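PDB 5G23: type-iv like pilin ttha1219 from Thermus thermophilus, which probably serves as a structural subunit of the type IV pilus system for DNA uptake in natural competence, and resembles type II secretion pseudopilins. Local coordinates for residues Val140-Phe145 and Leu178-Ser183; Pro191-Gly196 and Arg220-Lys225. All coordinates share one frame; numbering follows the deposited sequence.

Contact 1: residues Val140-Phe145 and Leu178-Ser183; sequences VQVEAF and LYLLAS
E143 and A144 both face L181 across an antiparallel strand pair, a classic beta bulge that shifts the register by one residue. L181 O takes the short bond from E143 N (2.8 Å) and a weak one from A144 N (3.4 Å), while L181 N returns a bond to A144 O. Beyond the bulge, Q141 and S183 exchange two backbone bonds as a hydrogen-bonded pair.

The tight side carries V142, A182, F145 and L180, small, branched or aromatic apolar residues suited to the buried face that meets helix 44-61. F145 CG stands anti to the backbone N (chi1 178°), and two leucines meet the ring: L180 CD2 approaches CD1 at 3.6 Å, obliquely, and L178 CD2 lies at the edge, 3.9 Å from CE1. L180 CD2 also meets V142 CG1.

On the other face a small alanine suits the bulge, A144 CB packing on L181 CB; looseness is confined to partly exposed Q141 and E143. Q141 turns its amide away, to D138 O. E143 crosses L181 obliquely, OE1 passing near CD2 to a salt bridge with R222 NE. A small hydroxyl suits S183: its OG donates to E143 OE2 over 2.7 Å, from above the carboxylate, 53° out of its plane.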
loop_
_atom_site.group_PDB
_atom_site.type_symbol
_atom_site.label_atom_id
_atom_site.label_comp_id
_atom_site.label_asym_id
_atom_site.label_seq_id
_atom_site.Cartn_x
_atom_site.Cartn_y
_atom_site.Cartn_z
ATOM N N VAL B 140 -11.391 7.760 12.507
ATOM C CA VAL B 140 -11.905 6.735 11.574
ATOM C C VAL B 140 -12.193 5.504 12.376
ATOM O O VAL B 140 -11.349 5.036 13.093
ATOM C CB VAL B 140 -10.916 6.390 10.434
ATOM C CG1 VAL B 140 -11.441 5.281 9.576
ATOM C CG2 VAL B 140 -10.555 7.630 9.610
ATOM N N GLN B 141 -13.386 4.970 12.209
ATOM C CA GLN B 141 -13.762 3.682 12.811
ATOM C C GLN B 141 -14.019 2.692 11.741
ATOM O O GLN B 141 -14.861 2.934 10.835
ATOM C CB GLN B 141 -15.025 3.840 13.668
ATOM C CG GLN B 141 -14.749 4.647 14.932
ATOM C CD GLN B 141 -13.954 3.858 15.927
ATOM O OE1 GLN B 141 -14.310 2.713 16.285
ATOM N NE2 GLN B 141 -12.872 4.441 16.392
ATOM N N VAL B 142 -13.322 1.564 11.794
ATOM C CA VAL B 142 -13.575 0.443 10.893
ATOM C C VAL B 142 -14.704 -0.351 11.535
ATOM O O VAL B 142 -14.489 -0.968 12.550
ATOM C CB VAL B 142 -12.265 -0.379 10.625
ATOM C CG1 VAL B 142 -12.553 -1.583 9.743
ATOM C CG2 VAL B 142 -11.254 0.509 9.921
ATOM N N GLU B 143 -15.882 -0.328 10.908
ATOM C CA GLU B 143 -17.103 -0.945 11.461
ATOM C C GLU B 143 -17.299 -2.387 10.958
ATOM O O GLU B 143 -18.044 -3.154 11.561
ATOM C CB GLU B 143 -18.301 -0.131 11.110
ATOM C CG GLU B 143 -18.186 1.223 11.818
ATOM C CD GLU B 143 -19.324 2.159 11.537
ATOM O OE1 GLU B 143 -20.179 1.900 10.650
ATOM O OE2 GLU B 143 -19.312 3.199 12.190
ATOM N N ALA B 144 -16.635 -2.739 9.875
ATOM C CA ALA B 144 -16.705 -4.118 9.332
ATOM C C ALA B 144 -15.535 -4.445 8.465
ATOM O O ALA B 144 -15.095 -3.600 7.657
ATOM C CB ALA B 144 -18.023 -4.325 8.578
ATOM N N PHE B 145 -14.997 -5.651 8.645
ATOM C CA PHE B 145 -13.955 -6.221 7.809
ATOM C C PHE B 145 -14.401 -7.644 7.573
ATOM O O PHE B 145 -14.721 -8.370 8.488
ATOM C CB PHE B 145 -12.527 -6.184 8.408
ATOM C CG PHE B 145 -11.457 -6.817 7.569
ATOM C CD1 PHE B 145 -11.261 -6.469 6.266
ATOM C CD2 PHE B 145 -10.571 -7.753 8.123
ATOM C CE1 PHE B 145 -10.251 -7.070 5.492
ATOM C CE2 PHE B 145 -9.549 -8.383 7.367
ATOM C CZ PHE B 145 -9.370 -7.989 6.057
ATOM N N LEU B 178 -12.665 -9.030 -0.261
ATOM C CA LEU B 178 -12.475 -8.272 0.946
ATOM C C LEU B 178 -13.417 -7.062 0.980
ATOM O O LEU B 178 -13.679 -6.454 -0.069
ATOM C CB LEU B 178 -11.030 -7.821 1.055
ATOM C CG LEU B 178 -10.111 -9.027 1.199
ATOM C CD1 LEU B 178 -9.541 -9.307 -0.157
ATOM C CD2 LEU B 178 -9.012 -8.732 2.152
ATOM N N TYR B 179 -13.968 -6.798 2.163
ATOM C CA TYR B 179 -14.916 -5.704 2.361
ATOM C C TYR B 179 -14.537 -4.915 3.606
ATOM O O TYR B 179 -14.287 -5.478 4.637
ATOM C CB TYR B 179 -16.347 -6.252 2.509
ATOM C CG TYR B 179 -17.348 -5.204 2.872
ATOM C CD1 TYR B 179 -17.969 -4.434 1.906
ATOM C CD2 TYR B 179 -17.698 -4.980 4.224
ATOM C CE1 TYR B 179 -18.884 -3.450 2.226
ATOM C CE2 TYR B 179 -18.628 -4.007 4.574
ATOM C CZ TYR B 179 -19.249 -3.265 3.566
ATOM O OH TYR B 179 -20.094 -2.309 3.898
ATOM N N LEU B 180 -14.532 -3.569 3.461
ATOM C CA LEU B 180 -14.389 -2.676 4.567
ATOM C C LEU B 180 -15.551 -1.664 4.585
ATOM O O LEU B 180 -15.995 -1.166 3.507
ATOM C CB LEU B 180 -13.075 -1.903 4.440
ATOM C CG LEU B 180 -11.792 -2.659 4.734
ATOM C CD1 LEU B 180 -10.584 -1.863 4.256
ATOM C CD2 LEU B 180 -11.736 -2.907 6.243
ATOM N N LEU B 181 -16.083 -1.433 5.785
ATOM C CA LEU B 181 -16.999 -0.320 6.067
ATOM C C LEU B 181 -16.327 0.530 7.123
ATOM O O LEU B 181 -15.873 0.026 8.143
ATOM C CB LEU B 181 -18.322 -0.823 6.553
ATOM C CG LEU B 181 -19.326 0.197 6.972
ATOM C CD1 LEU B 181 -19.848 1.000 5.818
ATOM C CD2 LEU B 181 -20.500 -0.483 7.694
ATOM N N ALA B 182 -16.281 1.834 6.890
ATOM C CA ALA B 182 -15.695 2.749 7.839
ATOM C C ALA B 182 -16.578 3.972 7.951
ATOM O O ALA B 182 -17.346 4.318 7.048
ATOM C CB ALA B 182 -14.279 3.152 7.462
ATOM N N SER B 183 -16.418 4.652 9.077
ATOM C CA SER B 183 -17.118 5.925 9.338
ATOM C C SER B 183 -16.215 6.954 9.932
ATOM O O SER B 183 -15.232 6.655 10.623
ATOM C CB SER B 183 -18.324 5.704 10.285
ATOM O OG SER B 183 -17.913 5.408 11.632
#

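Contact 2: residues Pro191-Gly196 and Arg220-Lys225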
loop_
_atom_site.group_PDB
_atom_site.type_symbol
_atom_site.label_atom_id
_atom_site.label_comp_id
_atom_site.label_asym_id
_atom_site.label_seq_id
_atom_site.Cartn_x
_atom_site.Cartn_y
_atom_site.Cartn_z
ATOM N N PRO B 191 -26.381 11.773 5.419
ATOM C CA PRO B 191 -27.563 10.925 5.425
ATOM C C PRO B 191 -27.248 9.470 5.754
ATOM O O PRO B 191 -26.130 9.003 5.539
ATOM C CB PRO B 191 -28.151 11.092 4.015
ATOM C CG PRO B 191 -27.073 11.701 3.179
ATOM C CD PRO B 191 -25.998 12.257 4.087
ATOM N N ALA B 192 -28.239 8.765 6.256
ATOM C CA ALA B 192 -28.103 7.371 6.678
ATOM C C ALA B 192 -27.615 6.464 5.533
ATOM O O ALA B 192 -28.107 6.528 4.373
ATOM C CB ALA B 192 -29.432 6.871 7.213
ATOM N N PHE B 193 -26.589 5.672 5.827
ATOM C CA PHE B 193 -25.964 4.893 4.795
ATOM C C PHE B 193 -26.444 3.440 4.925
ATOM O O PHE B 193 -26.648 2.954 6.010
ATOM C CB PHE B 193 -24.456 4.976 4.979
ATOM C CG PHE B 193 -23.700 4.278 3.948
ATOM C CD1 PHE B 193 -23.558 4.847 2.690
ATOM C CD2 PHE B 193 -23.120 3.036 4.217
ATOM C CE1 PHE B 193 -22.851 4.208 1.704
ATOM C CE2 PHE B 193 -22.414 2.392 3.244
ATOM C CZ PHE B 193 -22.280 2.955 1.981
ATOM N N THR B 194 -26.659 2.808 3.770
ATOM C CA THR B 194 -27.023 1.396 3.699
ATOM C C THR B 194 -25.825 0.562 3.199
ATOM O O THR B 194 -25.485 0.597 2.016
ATOM C CB THR B 194 -28.239 1.133 2.768
ATOM O OG1 THR B 194 -29.346 1.909 3.249
ATOM C CG2 THR B 194 -28.624 -0.339 2.835
ATOM N N PRO B 195 -25.200 -0.193 4.133
ATOM C CA PRO B 195 -24.055 -0.979 3.677
ATOM C C PRO B 195 -24.473 -1.916 2.566
ATOM O O PRO B 195 -25.536 -2.510 2.659
ATOM C CB PRO B 195 -23.649 -1.756 4.933
ATOM C CG PRO B 195 -24.007 -0.767 6.048
ATOM C CD PRO B 195 -25.365 -0.288 5.594
ATOM N N GLY B 196 -23.600 -2.080 1.582
ATOM C CA GLY B 196 -23.861 -2.876 0.398
ATOM C C GLY B 196 -24.397 -2.061 -0.772
ATOM O O GLY B 196 -24.320 -2.499 -1.913
ATOM N N ARG B 220 -22.910 9.962 11.212
ATOM C CA ARG B 220 -21.516 9.912 10.674
ATOM C C ARG B 220 -21.474 9.674 9.173
ATOM O O ARG B 220 -22.393 9.057 8.589
ATOM C CB ARG B 220 -20.717 8.855 11.405
ATOM C CG ARG B 220 -20.399 9.277 12.826
ATOM C CD ARG B 220 -19.845 8.149 13.629
ATOM N NE ARG B 220 -18.521 7.740 13.223
ATOM C CZ ARG B 220 -17.369 8.100 13.793
ATOM N NH1 ARG B 220 -17.323 9.023 14.697
ATOM N NH2 ARG B 220 -16.242 7.567 13.377
ATOM N N LEU B 221 -20.420 10.158 8.533
ATOM C CA LEU B 221 -20.185 9.836 7.122
ATOM C C LEU B 221 -19.655 8.406 7.030
ATOM O O LEU B 221 -18.685 8.078 7.707
ATOM C CB LEU B 221 -19.152 10.788 6.533
ATOM C CG LEU B 221 -18.792 10.730 5.057
ATOM C CD1 LEU B 221 -18.198 12.027 4.538
ATOM C CD2 LEU B 221 -17.709 9.700 4.899
ATOM N N ARG B 222 -20.248 7.615 6.154
ATOM C CA ARG B 222 -19.841 6.232 5.929
ATOM C C ARG B 222 -19.414 5.999 4.510
ATOM O O ARG B 222 -19.956 6.623 3.582
ATOM C CB ARG B 222 -20.920 5.255 6.302
ATOM C CG ARG B 222 -20.980 5.025 7.783
ATOM C CD ARG B 222 -22.098 4.088 8.259
ATOM N NE ARG B 222 -21.849 3.980 9.709
ATOM C CZ ARG B 222 -22.199 4.878 10.639
ATOM N NH1 ARG B 222 -23.094 5.834 10.398
ATOM N NH2 ARG B 222 -21.725 4.764 11.872
ATOM N N ALA B 223 -18.388 5.166 4.352
ATOM C CA ALA B 223 -17.944 4.723 3.013
ATOM C C ALA B 223 -17.521 3.247 3.122
ATOM O O ALA B 223 -17.159 2.782 4.202
ATOM C CB ALA B 223 -16.791 5.535 2.528
ATOM N N GLU B 224 -17.649 2.552 2.022
ATOM C CA GLU B 224 -17.320 1.118 1.981
ATOM C C GLU B 224 -16.568 0.761 0.735
ATOM O O GLU B 224 -16.529 1.516 -0.246
ATOM C CB GLU B 224 -18.600 0.281 2.077
ATOM C CG GLU B 224 -19.467 0.423 0.790
ATOM C CD GLU B 224 -20.803 -0.261 0.845
ATOM O OE1 GLU B 224 -21.144 -0.939 1.863
ATOM O OE2 GLU B 224 -21.576 -0.052 -0.140
ATOM N N LYS B 225 -15.901 -0.393 0.760
ATOM C CA LYS B 225 -15.209 -0.817 -0.367
ATOM C C LYS B 225 -15.200 -2.348 -0.398
ATOM O O LYS B 225 -14.906 -2.976 0.589
ATOM C CB LYS B 225 -13.792 -0.289 -0.419
ATOM C CG LYS B 225 -13.211 -0.447 -1.831
ATOM C CD LYS B 225 -11.827 0.110 -1.887
ATOM C CE LYS B 225 -11.209 -0.094 -3.256
ATOM N NZ LYS B 225 -11.838 0.835 -4.227
HETATM O O HOH W 1 -23.425 7.912 6.313
HETATM O O HOH W 2 -25.144 6.117 8.252
#
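F193 and R222 lie 6.4 Å apart at their CA atoms, and P195 and E224 follow at 7.3 Å, so the irregular segment 191-196 runs in the same direction as strand 221-225 but too far from it for regular beta pairing. It is a loop laid over one face of the four-stranded sheet, at the edge strand 221-230, one of its two outer strands. The strand alternates: R222 and E224 point toward the loop, whereas L221 and A223 turn to helix 44-61.

F193 supplies the apolar filling. Its CG stands anti to the backbone N (chi1 -177°), and the ring carbon CD2 rests 3.8 Å from R222 CB. R222 O sits over one ring face, offset toward the rim, and E224 CD lies in plane at the edge, 3.7 Å from CZ, with the carboxylate turned 79° from the ring. L181 of the neighbouring strand also touches F193.

A long arginine suits position 222, because its extended chain passes F193 CB and carries the guanidinium onward to D218, besides E143. Water joins the segments there, accepting from F193 N at 2.9 Å and from R222 NH1 at 3.0 Å.

At the other end P195, with its restricted backbone, precedes G196, whose positive phi would jam a CB against the P195 carbonyl oxygen. This turn presents the G196 amide to E224. Y179 OH probably hydrogen-bonds OE1 as well, and T198 OG1 hydrogen-bonds OE2, so both oxygens have partners. G196 N meets the syn lone pair of E224 OE1 at 2.7 Å, nearly straight at 176°.

In the fold
Contacts 1 and 2 come in series along the chain, the first closing before the second opens, with centres about 10 Å apart on the same side of the chain's centre. Both belong to the four-stranded antiparallel sheet, ordered 154-156, 141-151, 173-184, 221-230. Contact 1 pairs its two inner strands; contact 2 lays the loop after strand 173-184 over the edge strand 221-230, one of the two outer strands. R222 bridges across strand 173-184 to E143, and Y179 of that strand probably bonds E224. The sheet thus packs helix 44-61 on one face and carries the surface loop on the other, so the two contacts join successive layers of this pilin domain.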